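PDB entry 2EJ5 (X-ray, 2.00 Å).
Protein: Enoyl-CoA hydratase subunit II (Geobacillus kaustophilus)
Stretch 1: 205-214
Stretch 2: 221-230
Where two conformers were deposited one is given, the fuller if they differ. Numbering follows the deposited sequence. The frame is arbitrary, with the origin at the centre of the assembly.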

ATOM      1  N   GLY A 205      19.944   8.169   5.709  1.00 14.57           N
ATOM      2  CA  GLY A 205      19.705   7.310   6.895  1.00 14.38           C
ATOM      3  C   GLY A 205      18.482   7.733   7.696  1.00 14.18           C
ATOM      4  O   GLY A 205      17.692   6.875   8.159  1.00 15.97           O
ATOM      5  N   LEU A 206      18.303   9.038   7.854  1.00 13.84           N
ATOM      6  CA  LEU A 206      17.153   9.603   8.558  1.00 13.06           C
ATOM      7  C   LEU A 206      15.827   9.365   7.811  1.00 13.62           C
ATOM      8  O   LEU A 206      14.766   9.152   8.416  1.00 13.62           O
ATOM      9  N   ILE A 207      15.870   9.404   6.485  1.00 11.83           N
ATOM     10  CA  ILE A 207      14.645   9.055   5.761  0.50 12.43           C
ATOM     11  C   ILE A 207      14.300   7.560   5.918  1.00 12.49           C
ATOM     12  O   ILE A 207      13.098   7.207   6.076  1.00 12.58           O
ATOM     13  N   LYS A 208      15.299   6.686   5.926  1.00 12.71           N
ATOM     14  CA  LYS A 208      15.033   5.286   6.235  1.00 12.67           C
ATOM     15  C   LYS A 208      14.477   5.122   7.657  1.00 13.06           C
ATOM     16  O   LYS A 208      13.605   4.270   7.906  1.00 12.48           O
ATOM     17  N   ARG A 209      14.991   5.920   8.583  1.00 12.59           N
ATOM     18  CA  ARG A 209      14.503   5.894   9.969  1.00 13.64           C
ATOM     19  C   ARG A 209      13.032   6.302   9.977  1.00 13.94           C
ATOM     20  O   ARG A 209      12.182   5.628  10.606  1.00 14.54           O
ATOM     21  N   LEU A 210      12.716   7.373   9.247  1.00 13.74           N
ATOM     22  CA  LEU A 210      11.362   7.862   9.182  1.00 14.19           C
ATOM     23  C   LEU A 210      10.418   6.919   8.454  1.00 14.23           C
ATOM     24  O   LEU A 210       9.242   6.880   8.770  1.00 14.90           O
ATOM     25  N   LEU A 211      10.901   6.207   7.436  1.00 14.54           N
ATOM     26  CA  LEU A 211      10.059   5.200   6.760  1.00 14.09           C
ATOM     27  C   LEU A 211       9.686   4.057   7.702  1.00 13.99           C
ATOM     28  O   LEU A 211       8.590   3.543   7.628  1.00 11.93           O
ATOM     29  N   ARG A 212      10.606   3.685   8.582  1.00 15.41           N
ATOM     30  CA  ARG A 212      10.348   2.748   9.679  1.00 18.00           C
ATOM     31  C   ARG A 212       9.315   3.328  10.630  1.00 16.65           C
ATOM     32  O   ARG A 212       8.316   2.643  10.939  1.00 17.78           O
ATOM     33  N   GLU A 213       9.497   4.582  11.051  1.00 17.18           N
ATOM     34  CA  GLU A 213       8.511   5.238  11.941  1.00 17.35           C
ATOM     35  C   GLU A 213       7.115   5.269  11.292  1.00 18.36           C
ATOM     36  O   GLU A 213       6.099   4.973  11.945  1.00 18.06           O
ATOM     37  N   SER A 214       7.081   5.650  10.019  1.00 18.73           N
ATOM     38  CA  SER A 214       5.838   5.717   9.220  1.00 20.08           C
ATOM     39  C   SER A 214       5.025   4.414   9.268  1.00 21.56           C
ATOM     40  O   SER A 214       3.809   4.473   9.325  1.00 21.88           O
ATOM     41  N   ARG A 221       2.242  11.015  16.398  1.00 21.96           N
ATOM     42  CA  ARG A 221       3.560  10.703  16.907  1.00 21.70           C
ATOM     43  C   ARG A 221       4.571  10.814  15.779  1.00 20.03           C
ATOM     44  O   ARG A 221       5.674  11.306  15.996  1.00 19.41           O
ATOM     45  N   TYR A 222       4.164  10.388  14.580  1.00 16.32           N
ATOM     46  CA  TYR A 222       5.025  10.500  13.399  1.00 16.15           C
ATOM     47  C   TYR A 222       5.604  11.924  13.221  1.00 14.56           C
ATOM     48  O   TYR A 222       6.798  12.095  12.988  1.00 14.36           O
ATOM     49  N   LEU A 223       4.750  12.930  13.295  1.00 14.69           N
ATOM     50  CA  LEU A 223       5.213  14.319  13.147  1.00 16.20           C
ATOM     51  C   LEU A 223       6.280  14.708  14.207  1.00 16.56           C
ATOM     52  O   LEU A 223       7.153  15.515  13.922  1.00 16.08           O
ATOM     53  N   GLU A 224       6.163  14.178  15.424  1.00 17.57           N
ATOM     54  CA  GLU A 224       7.184  14.465  16.448  1.00 18.63           C
ATOM     55  C   GLU A 224       8.516  13.790  16.074  1.00 17.47           C
ATOM     56  O   GLU A 224       9.572  14.421  16.171  1.00 16.77           O
ATOM     57  N   ARG A 225       8.458  12.542  15.580  1.00 16.37           N
ATOM     58  CA  ARG A 225       9.662  11.849  15.078  1.00 15.42           C
ATOM     59  C   ARG A 225      10.294  12.618  13.896  1.00 15.64           C
ATOM     60  O   ARG A 225      11.520  12.763  13.788  1.00 13.97           O
ATOM     61  N   GLU A 226       9.453  13.079  12.979  1.00 15.30           N
ATOM     62  CA  GLU A 226       9.942  13.809  11.820  1.00 15.31           C
ATOM     63  C   GLU A 226      10.716  15.073  12.195  1.00 16.13           C
ATOM     64  O   GLU A 226      11.773  15.383  11.606  1.00 16.88           O
ATOM     65  N   ALA A 227      10.153  15.840  13.132  1.00 16.60           N
ATOM     66  CA  ALA A 227      10.750  17.107  13.570  1.00 17.33           C
ATOM     67  C   ALA A 227      12.117  16.861  14.189  1.00 18.33           C
ATOM     68  O   ALA A 227      13.072  17.575  13.909  1.00 15.85           O
ATOM     69  N   GLU A 228      12.221  15.807  15.002  1.00 20.13           N
ATOM     70  CA  GLU A 228      13.533  15.415  15.543  1.00 21.60           C
ATOM     71  C   GLU A 228      14.559  15.043  14.446  1.00 21.14           C
ATOM     72  O   GLU A 228      15.720  15.450  14.523  1.00 20.13           O
ATOM     73  N   CYS A 229      14.141  14.278  13.437  1.00 20.23           N
ATOM     74  CA  CYS A 229      15.049  13.924  12.320  1.00 20.09           C
ATOM     75  C   CYS A 229      15.567  15.120  11.555  1.00 19.08           C
ATOM     76  O   CYS A 229      16.729  15.131  11.137  1.00 18.98           O
ATOM     77  N   GLN A 230      14.706  16.124  11.393  1.00 18.94           N
ATOM     78  CA  GLN A 230      15.021  17.301  10.613  1.00 18.77           C
ATOM     79  C   GLN A 230      15.925  18.236  11.401  1.00 18.92           C
ATOM     80  O   GLN A 230      16.699  18.932  10.786  1.00 19.38           O
TER

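Antiparallel helices that pack side by side meet along a stripe of residues spaced three and four apart, and the pair in this enoyl-CoA hydratase subunit is a compact example. The two axes run at 171° and come within 10.0 Å of each other, with Leu-206 level with Cys-229, Leu-210 with Glu-226, and Ser-214 with Tyr-222. Backbone hydrogen bonds stay within each helix, and none crosses the gap, so the contact rests chiefly on shape and apolar packing.

Leu-210 and Cys-229 occupy the heart of it. Leu-210 points toward the partner helix in the mt conformation (chi1 -74°, chi2 178°), a common choice for leucine on a helix. Its CD2 thereby reaches the partner backbone, 3.6 Å from CA of Glu-226 and 3.8 Å from O of Arg-225, and also lies 3.6 Å from SG of Cys-229. The thiol, with chi1 m, serves as a small apolar knob: Leu-206, again mt, brings CD2 to 4.0 Å from that same SG, while its CD1 sits 3.3 Å from the carbonyl O of Cys-229. The sulfur thus lies against both leucines. Arg-209 starts out sideways, but its extended chi1 and chi2, both t, carry the chain nearer, and its CD comes 4.3 Å from SG of Cys-229; its NE is hydrogen-bonded elsewhere in the structure.

At the other end, Tyr-222 shows how a rotamer can make up for an indirect start. Its CA-to-CB bond points sideways, yet chi1 at 180° and chi2 at 80° bring the ring alongside the first helix. The carbonyl O of Leu-210 approaches the ring edge, near its plane, 3.4 Å from CE1, while CD2 of Leu-210 lies 4.1 Å from CE1. The hydroxyl OH comes 3.6 Å from CB of Leu-210. Ser-214 adds its CB, 4.0 Å from CE1 of Tyr-222; its OG, with chi1 t, finds a hydrogen bond elsewhere in the structure.

Charged residues also join the contact, and no salt bridge links the two helices here. Glu-213 and Arg-225 both point toward the opposing helix and both begin mm, folding their chains rather than extending them. The Glu-213 carboxylate meets the aliphatic part of Arg-225, with OE1 3.6 Å from CG, and CB of Glu-213 lies 4.0 Å from CD1 of Tyr-222. Glu-226, by contrast, points sideways with chi1 and chi2 both t, and its two carboxylate oxygens are hydrogen-bonded elsewhere in the structure.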

ATOM      1  CB  LEU A 206      17.394  11.106   8.778  1.00 13.79           C
ATOM      2  CG  LEU A 206      18.451  11.458   9.875  1.00 16.45           C
ATOM      3  CD1 LEU A 206      18.781  12.911   9.893  1.00 16.17           C
ATOM      4  CD2 LEU A 206      18.086  10.976  11.269  1.00 16.27           C
ATOM      5  CB  ILE A 207      14.624   9.534   4.281  0.50 12.82           C
ATOM      6  CG1 ILE A 207      15.325   8.553   3.374  0.50 13.37           C
ATOM      7  CG2 ILE A 207      15.059  10.980   4.127  0.50 10.96           C
ATOM      8  CD1 ILE A 207      14.310   7.603   2.760  0.50 14.66           C
ATOM      9  CB  LYS A 208      16.314   4.477   6.059  1.00 12.65           C
ATOM     10  CG  LYS A 208      16.642   4.193   4.622  1.00 12.26           C
ATOM     11  CD  LYS A 208      17.964   3.465   4.466  1.00 12.32           C
ATOM     12  CE  LYS A 208      17.852   1.964   4.938  1.00 13.74           C
ATOM     13  NZ  LYS A 208      18.751   1.004   4.177  1.00 14.02           N
ATOM     14  CB  ARG A 209      15.332   6.830  10.868  1.00 13.54           C
ATOM     15  CG  ARG A 209      15.069   6.664  12.369  1.00 13.23           C
ATOM     16  CD  ARG A 209      15.957   7.615  13.233  1.00 14.92           C
ATOM     17  NE  ARG A 209      17.396   7.379  13.033  1.00 14.77           N
ATOM     18  CZ  ARG A 209      18.350   8.139  13.576  1.00 17.82           C
ATOM     19  NH1 ARG A 209      18.021   9.165  14.344  1.00 18.47           N
ATOM     20  NH2 ARG A 209      19.642   7.901  13.346  1.00 18.69           N
ATOM     21  CB  LEU A 210      11.311   9.268   8.555  1.00 14.14           C
ATOM     22  CG  LEU A 210      11.809  10.431   9.420  1.00 18.41           C
ATOM     23  CD1 LEU A 210      11.716  11.724   8.603  1.00 19.41           C
ATOM     24  CD2 LEU A 210      10.978  10.542  10.701  1.00 18.22           C
ATOM     25  CB  LEU A 211      10.717   4.656   5.479  1.00 13.62           C
ATOM     26  CG  LEU A 211      10.682   5.673   4.299  1.00 14.70           C
ATOM     27  CD1 LEU A 211      11.558   5.197   3.197  1.00 16.69           C
ATOM     28  CD2 LEU A 211       9.215   5.951   3.757  1.00 14.62           C
ATOM     29  CB  ARG A 212      11.644   2.398  10.437  1.00 17.91           C
ATOM     30  CG  ARG A 212      12.467   1.303   9.748  1.00 19.94           C
ATOM     31  CD  ARG A 212      13.967   1.247  10.144  1.00 24.42           C
ATOM     32  NE  ARG A 212      14.304   1.594  11.528  1.00 32.22           N
ATOM     33  CZ  ARG A 212      15.375   2.307  11.896  1.00 34.11           C
ATOM     34  NH1 ARG A 212      16.243   2.791  10.994  1.00 29.53           N
ATOM     35  NH2 ARG A 212      15.570   2.550  13.191  1.00 37.40           N
ATOM     36  CB  GLU A 213       8.914   6.668  12.311  1.00 18.11           C
ATOM     37  CG  GLU A 213      10.147   6.778  13.226  1.00 19.66           C
ATOM     38  CD  GLU A 213       9.935   6.271  14.666  1.00 23.87           C
ATOM     39  OE1 GLU A 213       8.796   5.990  15.094  1.00 23.80           O
ATOM     40  OE2 GLU A 213      10.947   6.184  15.370  1.00 27.73           O
ATOM     41  CB  SER A 214       6.162   6.051   7.758  1.00 19.16           C
ATOM     42  OG  SER A 214       4.998   6.058   6.923  1.00 17.59           O
ATOM     43  CB  ARG A 221       3.594   9.313  17.527  1.00 22.84           C
ATOM     44  CG  ARG A 221       2.921   9.275  18.905  1.00 26.49           C
ATOM     45  CD  ARG A 221       2.744   7.820  19.383  1.00 33.15           C
ATOM     46  NE  ARG A 221       4.005   7.220  19.822  1.00 39.85           N
ATOM     47  CZ  ARG A 221       4.606   7.461  20.994  1.00 43.76           C
ATOM     48  NH1 ARG A 221       4.087   8.298  21.886  1.00 44.56           N
ATOM     49  NH2 ARG A 221       5.750   6.857  21.277  1.00 46.60           N
ATOM     50  CB  TYR A 222       4.299  10.080  12.113  1.00 14.28           C
ATOM     51  CG  TYR A 222       5.255  10.225  10.980  1.00 15.90           C
ATOM     52  CD1 TYR A 222       6.213   9.237  10.742  1.00 12.65           C
ATOM     53  CD2 TYR A 222       5.269  11.395  10.198  1.00 15.14           C
ATOM     54  CE1 TYR A 222       7.160   9.391   9.721  1.00 14.63           C
ATOM     55  CE2 TYR A 222       6.225  11.557   9.183  1.00 13.54           C
ATOM     56  CZ  TYR A 222       7.157  10.558   8.971  1.00 13.97           C
ATOM     57  OH  TYR A 222       8.100  10.702   8.011  1.00 13.26           O
ATOM     58  CB  LEU A 223       4.048  15.321  13.245  1.00 16.33           C
ATOM     59  CG  LEU A 223       2.917  15.170  12.206  1.00 17.66           C
ATOM     60  CD1 LEU A 223       1.798  16.221  12.307  1.00 16.47           C
ATOM     61  CD2 LEU A 223       3.573  15.241  10.834  1.00 15.22           C
ATOM     62  CB  GLU A 224       6.737  14.059  17.871  1.00 19.80           C
ATOM     63  CG  GLU A 224       5.643  14.939  18.503  1.00 28.19           C
ATOM     64  CD  GLU A 224       6.119  16.328  18.938  1.00 35.93           C
ATOM     65  OE1 GLU A 224       7.337  16.647  18.828  1.00 38.30           O
ATOM     66  OE2 GLU A 224       5.254  17.127  19.390  1.00 41.93           O
ATOM     67  CB  ARG A 225       9.329  10.406  14.643  1.00 14.92           C
ATOM     68  CG  ARG A 225       8.698   9.488  15.749  1.00 16.73           C
ATOM     69  CD  ARG A 225       9.680   9.149  16.967  1.00 16.27           C
ATOM     70  NE  ARG A 225       9.761  10.241  17.945  1.00 20.77           N
ATOM     71  CZ  ARG A 225       8.830  10.538  18.861  1.00 24.24           C
ATOM     72  NH1 ARG A 225       7.688   9.849  18.940  1.00 22.58           N
ATOM     73  NH2 ARG A 225       9.026  11.558  19.692  1.00 22.84           N
ATOM     74  CB  GLU A 226       8.741  14.180  10.968  1.00 15.27           C
ATOM     75  CG  GLU A 226       9.073  14.947   9.716  1.00 16.37           C
ATOM     76  CD  GLU A 226       7.771  15.477   9.084  1.00 18.69           C
ATOM     77  OE1 GLU A 226       7.420  16.625   9.382  1.00 16.21           O
ATOM     78  OE2 GLU A 226       7.116  14.721   8.324  1.00 17.40           O
ATOM     79  CB  ALA A 227       9.813  17.801  14.580  1.00 17.07           C
ATOM     80  CB  GLU A 228      13.383  14.275  16.562  1.00 22.91           C
ATOM     81  CG  GLU A 228      14.696  13.895  17.303  1.00 28.27           C
ATOM     82  CD  GLU A 228      15.522  15.104  17.819  1.00 34.60           C
ATOM     83  OE1 GLU A 228      14.937  16.098  18.345  1.00 37.34           O
ATOM     84  OE2 GLU A 228      16.770  15.055  17.687  1.00 34.89           O
ATOM     85  CB  CYS A 229      14.380  12.945  11.362  1.00 20.40           C
ATOM     86  SG  CYS A 229      14.226  11.354  12.137  1.00 23.11           S
ATOM     87  CB  GLN A 230      13.762  18.062  10.195  1.00 19.01           C
ATOM     88  CG  GLN A 230      13.984  19.043   9.033  1.00 18.84           C
ATOM     89  CD  GLN A 230      14.214  18.316   7.727  1.00 19.69           C
ATOM     90  OE1 GLN A 230      15.205  17.550   7.557  1.00 18.49           O
ATOM     91  NE2 GLN A 230      13.288  18.510   6.798  1.00 17.30           N
TER